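Local structure of ASCH domain-containing protein (Enterococcus faecalis, 1T62) at residues P23-F28 / I73-Q78; S79-I84 / D150-K155; V90-M95 / D138-C143; A50-L55 / E100-A105. The protein is of unknown function, but its ASCH domain, which belongs to the PUA clan, suggests a possible role in binding RNA. All coordinates share one frame; numbering follows the deposited sequence.

Interaction 1: residues P23-F28 / I73-Q78; sequences PDVWMF and IILDGQ
V25 and W26 pair in parallel with I73 and I74, the short strand axes 4.4 Å apart at closest approach and 26° from exact alignment. The ladder has three backbone hydrogen bonds: I73 N to D24 O, W26 N to I73 O, and L75 N to W26 O. V25 and I73 form one bridge, and W26 and I74 the next, with side chains on the opposite face. CD1 of I74 lies over the six-membered ring of W26, 3.4 Å from its centroid, as a CH-pi contact. The same methyl meets F28 CE2 at 3.8 Å. F28 also turns a face to W26 CZ3, which lies above the ring centre. On the other face V25 and I73 lie alongside each other, V25 CG1 to I73 CB 3.6 Å. P23 CG meets I73 CG1 at 3.6 Å, the side chains crossing at about a right angle. W26 NE1 bonds to D72 OD2. V5 and W9 of helix 2-16 cover the V25 and I73 side. L39 and V43 of helix 33-44 pack on F28, and strand 81-94 lies beyond 71-75. Strand 24-27 is outermost in the mixed sheet within this chain, and tag residue H165 of the second subunit stacks on W26.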
loop_
_atom_site.group_PDB
_atom_site.type_symbol
_atom_site.label_atom_id
_atom_site.label_comp_id
_atom_site.label_asym_id
_atom_site.label_seq_id
_atom_site.Cartn_x
_atom_site.Cartn_y
_atom_site.Cartn_z
ATOM N N PRO B 23 16.579 3.250 -5.936
ATOM C CA PRO B 23 16.652 1.903 -5.378
ATOM C C PRO B 23 15.307 1.194 -5.473
ATOM O O PRO B 23 14.359 1.721 -6.047
ATOM C CB PRO B 23 17.048 2.170 -3.933
ATOM C CG PRO B 23 16.241 3.390 -3.621
ATOM C CD PRO B 23 16.462 4.253 -4.863
ATOM N N ASP B 24 15.228 -0.001 -4.906
ATOM C CA ASP B 24 13.988 -0.752 -4.902
ATOM C C ASP B 24 13.045 -0.020 -3.946
ATOM O O ASP B 24 13.498 0.636 -2.997
ATOM C CB ASP B 24 14.235 -2.162 -4.369
ATOM C CG ASP B 24 15.311 -2.899 -5.138
ATOM O OD1 ASP B 24 16.014 -3.732 -4.520
ATOM O OD2 ASP B 24 15.448 -2.657 -6.358
ATOM N N VAL B 25 11.740 -0.107 -4.204
ATOM C CA VAL B 25 10.757 0.518 -3.329
ATOM C C VAL B 25 9.812 -0.601 -2.924
ATOM O O VAL B 25 9.452 -1.425 -3.751
ATOM C CB VAL B 25 9.974 1.658 -4.039
ATOM C CG1 VAL B 25 10.932 2.526 -4.842
ATOM C CG2 VAL B 25 8.889 1.099 -4.909
ATOM N N TRP B 26 9.426 -0.647 -1.656
ATOM C CA TRP B 26 8.546 -1.705 -1.173
ATOM C C TRP B 26 8.002 -1.350 0.182
ATOM O O TRP B 26 8.500 -0.431 0.819
ATOM C CB TRP B 26 9.312 -3.023 -1.049
ATOM C CG TRP B 26 10.737 -2.891 -0.540
ATOM C CD1 TRP B 26 11.849 -2.639 -1.287
ATOM C CD2 TRP B 26 11.187 -2.982 0.820
ATOM N NE1 TRP B 26 12.963 -2.565 -0.485
ATOM C CE2 TRP B 26 12.587 -2.774 0.814
ATOM C CE3 TRP B 26 10.545 -3.217 2.044
ATOM C CZ2 TRP B 26 13.362 -2.794 1.985
ATOM C CZ3 TRP B 26 11.324 -3.232 3.223
ATOM C CH2 TRP B 26 12.718 -3.021 3.174
ATOM N N MET B 27 6.971 -2.064 0.619
ATOM C CA MET B 27 6.413 -1.823 1.939
ATOM C C MET B 27 6.757 -3.064 2.751
ATOM O O MET B 27 7.056 -4.108 2.172
ATOM C CB MET B 27 4.896 -1.596 1.881
ATOM C CG MET B 27 4.061 -2.810 1.581
ATOM S SD MET B 27 2.294 -2.397 1.493
ATOM C CE MET B 27 1.726 -2.960 3.024
ATOM N N PHE B 28 6.754 -2.954 4.078
ATOM C CA PHE B 28 7.089 -4.095 4.922
ATOM C C PHE B 28 5.905 -5.015 5.056
ATOM O O PHE B 28 4.763 -4.566 5.064
ATOM C CB PHE B 28 7.497 -3.631 6.309
ATOM C CG PHE B 28 8.880 -3.087 6.386
ATOM C CD1 PHE B 28 9.948 -3.919 6.657
ATOM C CD2 PHE B 28 9.115 -1.727 6.235
ATOM C CE1 PHE B 28 11.232 -3.402 6.791
ATOM C CE2 PHE B 28 10.393 -1.193 6.363
ATOM C CZ PHE B 28 11.459 -2.028 6.645
ATOM N N ILE B 73 13.635 2.627 -0.747
ATOM C CA ILE B 73 12.554 3.562 -0.524
ATOM C C ILE B 73 11.461 2.718 0.128
ATOM O O ILE B 73 11.119 1.651 -0.373
ATOM C CB ILE B 73 12.095 4.170 -1.866
ATOM C CG1 ILE B 73 13.261 4.956 -2.479
ATOM C CG2 ILE B 73 10.907 5.086 -1.661
ATOM C CD1 ILE B 73 13.020 5.462 -3.891
ATOM N N ILE B 74 10.937 3.174 1.261
ATOM C CA ILE B 74 9.908 2.425 1.985
ATOM C C ILE B 74 8.493 2.990 1.873
ATOM O O ILE B 74 8.274 4.179 2.097
ATOM C CB ILE B 74 10.259 2.343 3.465
ATOM C CG1 ILE B 74 11.577 1.599 3.637
ATOM C CG2 ILE B 74 9.136 1.695 4.223
ATOM C CD1 ILE B 74 11.557 0.202 3.076
ATOM N N LEU B 75 7.533 2.129 1.543
ATOM C CA LEU B 75 6.142 2.549 1.412
ATOM C C LEU B 75 5.348 2.111 2.621
ATOM O O LEU B 75 5.710 1.133 3.277
ATOM C CB LEU B 75 5.512 1.930 0.172
ATOM C CG LEU B 75 6.136 2.332 -1.158
ATOM C CD1 LEU B 75 5.417 1.625 -2.288
ATOM C CD2 LEU B 75 6.032 3.838 -1.330
ATOM N N ASP B 76 4.273 2.835 2.923
ATOM C CA ASP B 76 3.419 2.479 4.055
ATOM C C ASP B 76 2.286 1.576 3.553
ATOM O O ASP B 76 2.277 1.181 2.382
ATOM C CB ASP B 76 2.871 3.738 4.749
ATOM C CG ASP B 76 1.942 4.567 3.862
ATOM O OD1 ASP B 76 1.925 4.382 2.625
ATOM O OD2 ASP B 76 1.231 5.432 4.414
ATOM N N GLY B 77 1.352 1.236 4.434
ATOM C CA GLY B 77 0.249 0.371 4.052
ATOM C C GLY B 77 -0.519 0.782 2.808
ATOM O O GLY B 77 -0.998 -0.077 2.064
ATOM N N GLN B 78 -0.641 2.091 2.579
ATOM C CA GLN B 78 -1.354 2.615 1.417
ATOM C C GLN B 78 -0.444 2.825 0.226
ATOM O O GLN B 78 -0.696 3.700 -0.597
ATOM C CB GLN B 78 -2.023 3.948 1.740
ATOM C CG GLN B 78 -3.152 3.843 2.714
ATOM C CD GLN B 78 -2.674 3.721 4.130
ATOM O OE1 GLN B 78 -3.446 3.393 5.026
ATOM N NE2 GLN B 78 -1.394 3.997 4.350
#

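Interaction 2: residues S79-I84 / D150-K155; sequences SQPLAI and DLYTEK
P81 and Y152 lie where the antiparallel pairing of strands 81-94 and 140-151 runs out, and a ring contact follows the short ladder. I84 and D150 form a hydrogen-bonded pair, with I84 N to D150 O at 2.7 Å. The return bond from D150 N to I84 O is weak. A83 and L151 are the adjacent non-hydrogen-bonded pair, and their side chains meet at A83 CB to L151 CD2, 3.8 Å. One more bond follows, Y152 N to L82 O at 2.8 Å. L82 and A83 both face I74 of the neighbouring strand, a classic beta bulge. The Y152 CG is anti to the backbone N (chi1 179°), and the ring spreads over P81. P81 CG lies 3.3 Å from the ring centroid, set off toward the rim, as a CH-pi contact. E154 CB covers the opposite face, and F8 of helix 2-16 meets the ring edge-to-face. D150 OD1 has its salt bridge with K15 of that helix. The chemistry divides accordingly: backbone bonds join the strand ends, while the Y152 ring is packed by P81, E154 and F8, and the salt bridge with K15 would partly offset the charge of D150.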
loop_
_atom_site.group_PDB
_atom_site.type_symbol
_atom_site.label_atom_id
_atom_site.label_comp_id
_atom_site.label_asym_id
_atom_site.label_seq_id
_atom_site.Cartn_x
_atom_site.Cartn_y
_atom_site.Cartn_z
ATOM N N SER B 79 0.617 2.036 0.141
ATOM C CA SER B 79 1.561 2.127 -0.964
ATOM C C SER B 79 1.996 3.562 -1.252
ATOM O O SER B 79 2.292 3.922 -2.390
ATOM C CB SER B 79 0.951 1.496 -2.216
ATOM O OG SER B 79 0.470 0.192 -1.928
ATOM N N GLN B 80 2.032 4.381 -0.209
ATOM C CA GLN B 80 2.464 5.762 -0.339
ATOM C C GLN B 80 3.875 5.838 0.237
ATOM O O GLN B 80 4.173 5.178 1.229
ATOM C CB GLN B 80 1.536 6.669 0.462
ATOM C CG GLN B 80 0.099 6.663 -0.002
ATOM C CD GLN B 80 -0.062 7.292 -1.365
ATOM O OE1 GLN B 80 0.338 8.438 -1.574
ATOM N NE2 GLN B 80 -0.649 6.551 -2.301
ATOM N N PRO B 81 4.768 6.624 -0.382
ATOM C CA PRO B 81 6.142 6.750 0.119
ATOM C C PRO B 81 6.175 7.163 1.572
ATOM O O PRO B 81 5.481 8.089 1.978
ATOM C CB PRO B 81 6.768 7.791 -0.806
ATOM C CG PRO B 81 5.599 8.495 -1.398
ATOM C CD PRO B 81 4.585 7.416 -1.600
ATOM N N LEU B 82 6.993 6.463 2.347
ATOM C CA LEU B 82 7.116 6.689 3.781
ATOM C C LEU B 82 8.450 7.311 4.179
ATOM O O LEU B 82 8.500 8.417 4.707
ATOM C CB LEU B 82 6.958 5.358 4.503
ATOM C CG LEU B 82 6.055 5.259 5.724
ATOM C CD1 LEU B 82 6.310 3.915 6.379
ATOM C CD2 LEU B 82 6.344 6.387 6.686
ATOM N N ALA B 83 9.533 6.581 3.955
ATOM C CA ALA B 83 10.857 7.082 4.286
ATOM C C ALA B 83 11.877 6.298 3.497
ATOM O O ALA B 83 11.551 5.272 2.912
ATOM C CB ALA B 83 11.127 6.920 5.767
ATOM N N ILE B 84 13.105 6.790 3.448
ATOM C CA ILE B 84 14.144 6.059 2.749
ATOM C C ILE B 84 15.190 5.646 3.801
ATOM O O ILE B 84 15.462 6.376 4.757
ATOM C CB ILE B 84 14.745 6.884 1.564
ATOM C CG1 ILE B 84 16.253 6.951 1.683
ATOM C CG2 ILE B 84 14.119 8.239 1.467
ATOM C CD1 ILE B 84 16.913 5.819 0.960
ATOM N N ASP B 150 15.840 9.387 5.634
ATOM C CA ASP B 150 14.994 10.458 5.120
ATOM C C ASP B 150 13.514 10.091 5.285
ATOM O O ASP B 150 13.132 8.935 5.125
ATOM C CB ASP B 150 15.326 10.710 3.645
ATOM C CG ASP B 150 14.644 11.960 3.079
ATOM O OD1 ASP B 150 14.916 12.291 1.901
ATOM O OD2 ASP B 150 13.840 12.616 3.785
ATOM N N LEU B 151 12.691 11.075 5.636
ATOM C CA LEU B 151 11.255 10.862 5.796
ATOM C C LEU B 151 10.549 11.563 4.644
ATOM O O LEU B 151 11.003 12.616 4.188
ATOM C CB LEU B 151 10.765 11.460 7.108
ATOM C CG LEU B 151 11.281 10.875 8.421
ATOM C CD1 LEU B 151 10.746 11.704 9.570
ATOM C CD2 LEU B 151 10.846 9.421 8.549
ATOM N N TYR B 152 9.442 10.984 4.181
ATOM C CA TYR B 152 8.671 11.555 3.078
ATOM C C TYR B 152 7.737 12.601 3.626
ATOM O O TYR B 152 6.615 12.290 4.005
ATOM C CB TYR B 152 7.862 10.472 2.368
ATOM C CG TYR B 152 6.998 10.963 1.220
ATOM C CD1 TYR B 152 5.643 11.233 1.406
ATOM C CD2 TYR B 152 7.529 11.116 -0.070
ATOM C CE1 TYR B 152 4.826 11.637 0.332
ATOM C CE2 TYR B 152 6.723 11.523 -1.152
ATOM C CZ TYR B 152 5.373 11.778 -0.942
ATOM O OH TYR B 152 4.561 12.141 -1.999
ATOM N N THR B 153 8.216 13.839 3.669
ATOM C CA THR B 153 7.445 14.961 4.176
ATOM C C THR B 153 6.731 15.718 3.057
ATOM O O THR B 153 6.065 16.720 3.315
ATOM C CB THR B 153 8.342 15.957 4.925
ATOM O OG1 THR B 153 9.407 16.377 4.063
ATOM C CG2 THR B 153 8.915 15.328 6.184
ATOM N N GLU B 154 6.887 15.260 1.815
ATOM C CA GLU B 154 6.212 15.885 0.678
ATOM C C GLU B 154 4.713 15.639 0.863
ATOM O O GLU B 154 3.870 16.297 0.250
ATOM C CB GLU B 154 6.678 15.251 -0.636
ATOM C CG GLU B 154 8.078 15.656 -1.056
ATOM C CD GLU B 154 9.181 14.881 -0.356
ATOM O OE1 GLU B 154 8.994 14.456 0.806
ATOM O OE2 GLU B 154 10.255 14.713 -0.975
ATOM N N LYS B 155 4.418 14.674 1.735
ATOM C CA LYS B 155 3.069 14.236 2.090
ATOM C C LYS B 155 2.213 15.344 2.706
ATOM O O LYS B 155 0.985 15.300 2.613
ATOM C CB LYS B 155 3.169 13.062 3.075
ATOM C CG LYS B 155 1.865 12.302 3.326
ATOM C CD LYS B 155 2.064 11.159 4.338
ATOM C CE LYS B 155 3.151 10.176 3.885
ATOM N NZ LYS B 155 3.415 9.083 4.862
#

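Interaction 3: residues V90-M95 / D138-C143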
loop_
_atom_site.group_PDB
_atom_site.type_symbol
_atom_site.label_atom_id
_atom_site.label_comp_id
_atom_site.label_asym_id
_atom_site.label_seq_id
_atom_site.Cartn_x
_atom_site.Cartn_y
_atom_site.Cartn_z
ATOM N N VAL B 90 24.485 -6.448 6.295
ATOM C CA VAL B 90 23.712 -7.512 5.656
ATOM C C VAL B 90 24.264 -8.811 6.225
ATOM O O VAL B 90 25.478 -9.040 6.216
ATOM C CB VAL B 90 23.894 -7.534 4.108
ATOM C CG1 VAL B 90 23.140 -8.719 3.507
ATOM C CG2 VAL B 90 23.396 -6.231 3.503
ATOM N N GLU B 91 23.384 -9.666 6.724
ATOM C CA GLU B 91 23.846 -10.913 7.295
ATOM C C GLU B 91 22.921 -12.081 7.037
ATOM O O GLU B 91 21.704 -11.951 7.113
ATOM C CB GLU B 91 24.056 -10.741 8.799
ATOM C CG GLU B 91 24.342 -12.026 9.535
ATOM C CD GLU B 91 24.726 -11.772 10.966
ATOM O OE1 GLU B 91 24.089 -10.903 11.596
ATOM O OE2 GLU B 91 25.657 -12.440 11.465
ATOM N N ILE B 92 23.523 -13.230 6.742
ATOM C CA ILE B 92 22.790 -14.464 6.481
ATOM C C ILE B 92 22.888 -15.391 7.688
ATOM O O ILE B 92 23.991 -15.743 8.088
ATOM C CB ILE B 92 23.373 -15.200 5.265
ATOM C CG1 ILE B 92 23.317 -14.297 4.035
ATOM C CG2 ILE B 92 22.610 -16.479 5.020
ATOM C CD1 ILE B 92 23.882 -14.935 2.818
ATOM N N MET B 93 21.746 -15.774 8.266
ATOM C CA MET B 93 21.743 -16.672 9.426
ATOM C C MET B 93 20.519 -17.584 9.462
ATOM O O MET B 93 19.435 -17.195 9.033
ATOM C CB MET B 93 21.797 -15.876 10.726
ATOM C CG MET B 93 20.469 -15.287 11.122
ATOM S SD MET B 93 20.556 -14.406 12.671
ATOM C CE MET B 93 20.761 -12.727 12.059
ATOM N N PRO B 94 20.678 -18.814 9.987
ATOM C CA PRO B 94 19.591 -19.794 10.083
ATOM C C PRO B 94 18.521 -19.258 11.017
ATOM O O PRO B 94 18.842 -18.732 12.081
ATOM C CB PRO B 94 20.283 -21.022 10.659
ATOM C CG PRO B 94 21.712 -20.846 10.230
ATOM C CD PRO B 94 21.927 -19.387 10.506
ATOM N N MET B 95 17.254 -19.398 10.639
ATOM C CA MET B 95 16.181 -18.872 11.468
ATOM C C MET B 95 16.194 -19.351 12.914
ATOM O O MET B 95 15.935 -18.570 13.824
ATOM C CB MET B 95 14.828 -19.181 10.851
ATOM C CG MET B 95 13.765 -18.280 11.402
ATOM S SD MET B 95 12.241 -18.424 10.503
ATOM C CE MET B 95 11.052 -18.341 11.835
ATOM N N ASP B 138 14.940 -24.413 9.772
ATOM C CA ASP B 138 16.186 -23.670 9.743
ATOM C C ASP B 138 16.496 -23.046 8.389
ATOM O O ASP B 138 17.650 -22.996 7.973
ATOM C CB ASP B 138 17.320 -24.589 10.168
ATOM C CG ASP B 138 17.336 -25.871 9.374
ATOM O OD1 ASP B 138 18.270 -26.678 9.546
ATOM O OD2 ASP B 138 16.408 -26.080 8.565
ATOM N N MET B 139 15.467 -22.571 7.700
ATOM C CA MET B 139 15.699 -21.949 6.424
ATOM C C MET B 139 16.508 -20.703 6.697
ATOM O O MET B 139 16.224 -19.959 7.633
ATOM C CB MET B 139 14.389 -21.576 5.748
ATOM C CG MET B 139 13.551 -20.587 6.511
ATOM S SD MET B 139 12.475 -19.723 5.373
ATOM C CE MET B 139 13.647 -18.589 4.720
ATOM N N LEU B 140 17.539 -20.508 5.885
ATOM C CA LEU B 140 18.429 -19.366 5.979
ATOM C C LEU B 140 17.668 -18.048 5.774
ATOM O O LEU B 140 16.795 -17.957 4.914
ATOM C CB LEU B 140 19.523 -19.516 4.918
ATOM C CG LEU B 140 20.884 -20.165 5.227
ATOM C CD1 LEU B 140 20.885 -20.796 6.607
ATOM C CD2 LEU B 140 21.225 -21.187 4.154
ATOM N N LEU B 141 18.001 -17.037 6.574
ATOM C CA LEU B 141 17.384 -15.713 6.473
ATOM C C LEU B 141 18.390 -14.684 6.002
ATOM O O LEU B 141 19.584 -14.790 6.280
ATOM C CB LEU B 141 16.877 -15.234 7.822
ATOM C CG LEU B 141 15.593 -15.802 8.381
ATOM C CD1 LEU B 141 15.400 -15.265 9.782
ATOM C CD2 LEU B 141 14.429 -15.416 7.489
ATOM N N VAL B 142 17.898 -13.677 5.296
ATOM C CA VAL B 142 18.747 -12.598 4.827
ATOM C C VAL B 142 18.387 -11.388 5.699
ATOM O O VAL B 142 17.332 -10.769 5.530
ATOM C CB VAL B 142 18.484 -12.299 3.343
ATOM C CG1 VAL B 142 19.314 -11.107 2.903
ATOM C CG2 VAL B 142 18.823 -13.525 2.504
ATOM N N CYS B 143 19.270 -11.075 6.644
ATOM C CA CYS B 143 19.060 -9.980 7.581
ATOM C C CYS B 143 19.755 -8.655 7.228
ATOM O O CYS B 143 20.938 -8.628 6.873
ATOM C CB CYS B 143 19.499 -10.435 8.973
ATOM S SG CYS B 143 18.692 -11.962 9.548
#
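M93 and C143 meet in an apolar contact: M93 CE lies 3.3 Å from C143 SG. The M93 chain bends at chi3 (97°), which sets CE beside the cysteine. L141 is on the same face, and its CD1 touches M95 CG at 3.8 Å. The other face carries I92, P94, L140 and V142. There P94 and L140 lie side by side, P94 CG to L140 CD1 3.7 Å, and I92 CG2 approaches L140 CG more loosely at 4.1 Å. Between these two layers of side chains runs an antiparallel ladder joining two inner strands of the mixed five-stranded sheet, their short segments at 152°. E91 and C143 form one hydrogen-bonded pair, with E91 N to C143 O at 2.7 Å. M93 and L141 form another, with L141 N to M93 O at 2.9 Å. Just past the last bridge pair, P94 with L140, M95 N bonds to M139 O at 3.2 Å. Strand 50-54 lies on the far side of 140-151, where V142 and S53 share a backbone bond. Helix 113-128 packs on the M95 and L141 side through Y117, H120 and F124. L55 and Y58 of helix 55-60 pack against V142, and E91 OE1 salt-bridges K89.

Interaction 4: residues A50-L55 / E100-A105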
loop_
_atom_site.group_PDB
_atom_site.type_symbol
_atom_site.label_atom_id
_atom_site.label_comp_id
_atom_site.label_asym_id
_atom_site.label_seq_id
_atom_site.Cartn_x
_atom_site.Cartn_y
_atom_site.Cartn_z
ATOM N N ALA B 50 15.734 -3.309 11.802
ATOM C CA ALA B 50 16.167 -4.503 11.082
ATOM C C ALA B 50 15.005 -5.208 10.388
ATOM O O ALA B 50 13.837 -4.999 10.722
ATOM C CB ALA B 50 16.853 -5.461 12.021
ATOM N N THR B 51 15.353 -6.059 9.428
ATOM C CA THR B 51 14.393 -6.819 8.643
ATOM C C THR B 51 14.995 -8.163 8.291
ATOM O O THR B 51 16.173 -8.430 8.535
ATOM C CB THR B 51 14.104 -6.124 7.322
ATOM O OG1 THR B 51 13.948 -4.726 7.558
ATOM C CG2 THR B 51 12.845 -6.663 6.698
ATOM N N CYS B 52 14.182 -9.013 7.696
ATOM C CA CYS B 52 14.672 -10.300 7.281
ATOM C C CYS B 52 13.751 -10.849 6.216
ATOM O O CYS B 52 12.527 -10.713 6.296
ATOM C CB CYS B 52 14.771 -11.256 8.472
ATOM S SG CYS B 52 13.232 -11.587 9.299
ATOM N N SER B 53 14.368 -11.432 5.198
ATOM C CA SER B 53 13.655 -12.024 4.087
ATOM C C SER B 53 14.215 -13.424 3.930
ATOM O O SER B 53 15.243 -13.748 4.526
ATOM C CB SER B 53 13.872 -11.191 2.811
ATOM O OG SER B 53 15.233 -10.810 2.653
ATOM N N SER B 54 13.531 -14.247 3.140
ATOM C CA SER B 54 13.949 -15.630 2.896
ATOM C C SER B 54 15.022 -15.727 1.847
ATOM O O SER B 54 14.786 -15.376 0.701
ATOM C CB SER B 54 12.767 -16.475 2.430
ATOM O OG SER B 54 13.217 -17.741 1.986
ATOM N N LEU B 55 16.196 -16.210 2.227
ATOM C CA LEU B 55 17.285 -16.356 1.273
ATOM C C LEU B 55 16.808 -17.223 0.111
ATOM O O LEU B 55 17.307 -17.117 -1.008
ATOM C CB LEU B 55 18.487 -17.020 1.936
ATOM C CG LEU B 55 19.563 -17.471 0.950
ATOM C CD1 LEU B 55 20.071 -16.292 0.146
ATOM C CD2 LEU B 55 20.664 -18.120 1.715
ATOM N N GLU B 100 18.279 -12.802 20.479
ATOM C CA GLU B 100 17.240 -11.871 20.890
ATOM C C GLU B 100 17.671 -10.465 20.465
ATOM O O GLU B 100 16.847 -9.560 20.302
ATOM C CB GLU B 100 17.032 -11.938 22.398
ATOM C CG GLU B 100 18.296 -11.847 23.212
ATOM C CD GLU B 100 18.008 -11.726 24.697
ATOM O OE1 GLU B 100 18.956 -11.850 25.508
ATOM O OE2 GLU B 100 16.830 -11.500 25.055
ATOM N N SER B 101 18.979 -10.312 20.276
ATOM C CA SER B 101 19.587 -9.057 19.847
ATOM C C SER B 101 18.943 -8.615 18.540
ATOM O O SER B 101 18.444 -7.497 18.412
ATOM C CB SER B 101 21.088 -9.278 19.642
ATOM O OG SER B 101 21.719 -8.149 19.069
ATOM N N PHE B 102 18.956 -9.509 17.562
ATOM C CA PHE B 102 18.370 -9.206 16.276
ATOM C C PHE B 102 16.856 -9.016 16.383
ATOM O O PHE B 102 16.285 -8.189 15.669
ATOM C CB PHE B 102 18.704 -10.320 15.266
ATOM C CG PHE B 102 18.061 -10.138 13.908
ATOM C CD1 PHE B 102 16.778 -10.625 13.652
ATOM C CD2 PHE B 102 18.724 -9.460 12.899
ATOM C CE1 PHE B 102 16.164 -10.435 12.404
ATOM C CE2 PHE B 102 18.116 -9.262 11.646
ATOM C CZ PHE B 102 16.830 -9.752 11.402
ATOM N N ALA B 103 16.206 -9.761 17.273
ATOM C CA ALA B 103 14.761 -9.648 17.405
ATOM C C ALA B 103 14.312 -8.296 17.947
ATOM O O ALA B 103 13.285 -7.771 17.523
ATOM C CB ALA B 103 14.231 -10.757 18.267
ATOM N N GLN B 104 15.068 -7.726 18.879
ATOM C CA GLN B 104 14.701 -6.429 19.436
ATOM C C GLN B 104 14.892 -5.369 18.350
ATOM O O GLN B 104 14.078 -4.441 18.199
ATOM C CB GLN B 104 15.554 -6.127 20.676
ATOM C CG GLN B 104 15.462 -7.228 21.739
ATOM C CD GLN B 104 16.135 -6.864 23.051
ATOM O OE1 GLN B 104 17.218 -6.273 23.067
ATOM N NE2 GLN B 104 15.502 -7.235 24.161
ATOM N N ALA B 105 15.967 -5.524 17.587
ATOM C CA ALA B 105 16.250 -4.618 16.489
ATOM C C ALA B 105 15.104 -4.719 15.478
ATOM O O ALA B 105 14.709 -3.723 14.869
ATOM C CB ALA B 105 17.541 -5.009 15.836
#
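F102 carries its CG anti to the backbone N (chi1 176°), and a chi2 of -87° sets the plane of the ring that reaches A50, T51 and C52. The leading atom is CZ, at the far end of the ring. It lies 3.2 Å from T51 O, and the carbonyl oxygen sits at the ring edge, in the ring plane. C52 CB is 3.9 Å from F102 CZ, and A50 CB is 4.0 Å from F102 CE2. Both approach the ring obliquely. One helical turn on, A105 brings its methyl against the strand, with A50 CB to A105 CB at 3.9 Å. A50 N makes a weak, bent hydrogen bond to A105 O at 3.3 Å.

Here the short helix 100-105 packs across an outer strand of the sheet. It meets strand 50-54 at 107°, with the short axes 7.9 Å apart at closest approach. Within this chain, strand 50-54 is an outermost strand, paired with 140-151 through backbone bonds that include T51 with Q144 and S53 with V142. A105 also bonds to T49 just before the strand, and F102 N bonds to S99 OG.

Around the ring, C143 of strand 140-151 and W116 of helix 113-128 pack on F102. H120 and F124 of that helix touch C52. At the other end of the strand, S54 takes the N-cap position of helix 55-60. The backbone of C52 is hydrogen-bonded to the second subunit, and H164 from the histidine tag of that second subunit packs on S53.

In the fold
All four contacts reach one mixed sheet. Interactions 2 and 3 use the same two strands, 81-94 and 140-151, their centres about 28 Å apart on opposite sides of the chain's centre. Interaction 1 joins interaction 2 through the pairing of 71-75 with 81-94. Interaction 3 joins interaction 4 likewise through 140-151 and 50-54, and F28 of interaction 1 packs on T51 of interaction 4. Interaction 4 is buried; the others are partly buried. Interactions 1 and 3 are ladder contacts, parallel and antiparallel respectively. Interaction 2 mixes ladder with CH-pi contact, and interaction 4 relies mainly on side-chain packing. Interactions 1, 2 and 4 touch the second subunit; no other chain of the assembly touches interaction 3.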